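Local coordinates for protein tyrosinase (Aspergillus oryzae, PDB 3W6Q) that probably oxidises phenols and catechols to quinones at a di-copper centre, as other tyrosinases do, at residues A121-I126 against D137-A142. Residues are numbered along the deposited sequence; the frame is centred on the assembly and turned at random.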
loop_
_atom_site.group_PDB
_atom_site.type_symbol
_atom_site.label_atom_id
_atom_site.label_comp_id
_atom_site.label_asym_id
_atom_site.label_seq_id
_atom_site.Cartn_x
_atom_site.Cartn_y
_atom_site.Cartn_z
ATOM N N ALA A 121 19.914 24.875 -5.832
ATOM C CA ALA A 121 20.019 23.781 -6.789
ATOM C C ALA A 121 19.206 24.073 -8.060
ATOM O O ALA A 121 19.592 23.646 -9.141
ATOM C CB ALA A 121 19.598 22.447 -6.161
ATOM N N MET A 122 18.077 24.775 -7.927
ATOM C CA MET A 122 17.288 25.162 -9.099
ATOM C C MET A 122 18.090 26.076 -10.035
ATOM O O MET A 122 18.033 25.943 -11.266
ATOM C CB MET A 122 16.017 25.892 -8.685
ATOM C CG MET A 122 14.947 25.030 -8.073
ATOM S SD MET A 122 13.530 26.060 -7.641
ATOM C CE MET A 122 12.328 24.785 -7.217
ATOM N N LEU A 123 18.805 27.025 -9.451
ATOM C CA LEU A 123 19.622 27.947 -10.231
ATOM C C LEU A 123 20.731 27.176 -10.944
ATOM O O LEU A 123 21.045 27.460 -12.093
ATOM C CB LEU A 123 20.220 29.031 -9.330
ATOM C CG LEU A 123 19.231 30.004 -8.672
ATOM C CD1 LEU A 123 19.981 31.110 -7.942
ATOM C CD2 LEU A 123 18.270 30.610 -9.708
ATOM N N ASP A 124 21.317 26.193 -10.262
ATOM C CA ASP A 124 22.342 25.347 -10.882
ATOM C C ASP A 124 21.740 24.602 -12.071
ATOM O O ASP A 124 22.312 24.573 -13.155
ATOM C CB ASP A 124 22.881 24.308 -9.891
ATOM C CG ASP A 124 23.819 24.903 -8.852
ATOM O OD1 ASP A 124 24.349 26.012 -9.070
ATOM O OD2 ASP A 124 24.033 24.243 -7.812
ATOM N N PHE A 125 20.587 23.979 -11.851
ATOM C CA PHE A 125 19.900 23.276 -12.928
ATOM C C PHE A 125 19.678 24.164 -14.160
ATOM O O PHE A 125 19.937 23.763 -15.300
ATOM C CB PHE A 125 18.557 22.731 -12.440
ATOM C CG PHE A 125 17.776 22.057 -13.517
ATOM C CD1 PHE A 125 18.048 20.745 -13.866
ATOM C CD2 PHE A 125 16.796 22.750 -14.217
ATOM C CE1 PHE A 125 17.334 20.125 -14.900
ATOM C CE2 PHE A 125 16.083 22.140 -15.239
ATOM C CZ PHE A 125 16.356 20.826 -15.579
ATOM N N ILE A 126 19.177 25.371 -13.935
ATOM C CA ILE A 126 18.913 26.278 -15.050
ATOM C C ILE A 126 20.203 26.610 -15.799
ATOM O O ILE A 126 20.250 26.579 -17.039
ATOM C CB ILE A 126 18.237 27.576 -14.561
ATOM C CG1 ILE A 126 16.874 27.258 -13.951
ATOM C CG2 ILE A 126 18.079 28.585 -15.723
ATOM C CD1 ILE A 126 16.320 28.386 -13.074
ATOM N N ASP A 137 13.764 33.552 -18.087
ATOM C CA ASP A 137 12.386 33.152 -17.775
ATOM C C ASP A 137 12.326 32.081 -16.687
ATOM O O ASP A 137 11.499 32.156 -15.771
ATOM C CB ASP A 137 11.653 32.665 -19.033
ATOM C CG ASP A 137 11.311 33.811 -19.998
ATOM O OD1 ASP A 137 11.079 34.949 -19.535
ATOM O OD2 ASP A 137 11.272 33.570 -21.220
ATOM N N TRP A 138 13.190 31.080 -16.789
ATOM C CA TRP A 138 13.207 30.006 -15.782
ATOM C C TRP A 138 13.712 30.495 -14.433
ATOM O O TRP A 138 13.220 30.059 -13.390
ATOM C CB TRP A 138 14.033 28.809 -16.269
ATOM C CG TRP A 138 13.286 27.971 -17.260
ATOM C CD1 TRP A 138 12.764 28.384 -18.459
ATOM C CD2 TRP A 138 12.976 26.578 -17.144
ATOM N NE1 TRP A 138 12.147 27.330 -19.092
ATOM C CE2 TRP A 138 12.262 26.211 -18.306
ATOM C CE3 TRP A 138 13.226 25.604 -16.165
ATOM C CZ2 TRP A 138 11.795 24.909 -18.519
ATOM C CZ3 TRP A 138 12.747 24.306 -16.373
ATOM C CH2 TRP A 138 12.045 23.975 -17.542
ATOM N N GLU A 139 14.703 31.395 -14.453
ATOM C CA GLU A 139 15.216 31.982 -13.219
ATOM C C GLU A 139 14.126 32.757 -12.491
ATOM O O GLU A 139 14.080 32.774 -11.273
ATOM C CB GLU A 139 16.378 32.939 -13.509
ATOM C CG GLU A 139 17.704 32.267 -13.838
ATOM C CD GLU A 139 18.709 33.259 -14.431
ATOM O OE1 GLU A 139 18.582 34.477 -14.158
ATOM O OE2 GLU A 139 19.608 32.822 -15.184
ATOM N N ASN A 140 13.262 33.425 -13.246
ATOM C CA ASN A 140 12.181 34.163 -12.614
ATOM C C ASN A 140 11.163 33.230 -11.946
ATOM O O ASN A 140 10.614 33.556 -10.891
ATOM C CB ASN A 140 11.530 35.147 -13.593
ATOM C CG ASN A 140 12.316 36.440 -13.715
ATOM O OD1 ASN A 140 12.833 36.962 -12.723
ATOM N ND2 ASN A 140 12.409 36.965 -14.929
ATOM N N GLU A 141 10.940 32.060 -12.536
ATOM C CA GLU A 141 10.106 31.062 -11.882
ATOM C C GLU A 141 10.751 30.555 -10.605
ATOM O O GLU A 141 10.064 30.364 -9.613
ATOM C CB GLU A 141 9.785 29.893 -12.814
ATOM C CG GLU A 141 8.819 30.248 -13.930
ATOM C CD GLU A 141 7.361 30.413 -13.459
ATOM O OE1 GLU A 141 6.538 30.850 -14.286
ATOM O OE2 GLU A 141 7.033 30.110 -12.286
ATOM N N ALA A 142 12.069 30.328 -10.636
ATOM C CA ALA A 142 12.785 29.874 -9.444
ATOM C C ALA A 142 12.697 30.921 -8.339
ATOM O O ALA A 142 12.546 30.594 -7.161
ATOM C CB ALA A 142 14.267 29.561 -9.772
#
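Ile126 lays its CD1 methyl over the backbone where Trp138 passes into Glu139, 3.5 Å from Trp138 O and 3.7 Å from Glu139 N. With CG1 beside its own backbone N (chi1 -63°), the longer branch of Ile126 extends toward the facing helix; its CD1, CG1 and CG2 all lie against Trp138 CB, and CG2 and CD1 also reach the aliphatic part of Glu139, each 4.2 Å from that residue's CG. The Ala142 methyl, one turn after Trp138, faces three side chains of helix 103-129: CD1 of Ile126 and CD2 of Leu123 are each 4.1 Å from its CB, and Met122 adds its sulfur, SD, at slightly longer range. On the flank facing helix 41-55, Phe125 has CG anti to its backbone N (chi1 177°), which swings the ring round to the indole. Trp138 CZ3 comes up to the edge of the phenyl ring, near its plane, and stands 4.1 Å from Phe125 CE2; this is an apolar touch between ring carbons, without face-to-face stacking.

The two segments belong to consecutive helices, 103-129 and 132-144, which form an antiparallel helical hairpin within the tyrosinase central domain. Their segment axes run at 170° and approach to 9.9 Å. Helix 41-55 packs along one flank, where Ala49 touches Met122, Glu48 touches Phe125 and Ile41 touches Trp138, so the hairpin contact is continued into a third helix. On the flank away from Phe125, Leu123 CD2 lies alongside Glu139 CG, both residues partly exposed, and the Glu139 chain extends beyond CG, carrying its carboxylate past the hydrocarbon contact. Across this interface the cohesion therefore comes from van der Waals and hydrophobic packing, and Trp138 O, covered by Ile126 CD1, accepts its bond from Ala142 N within its own helix.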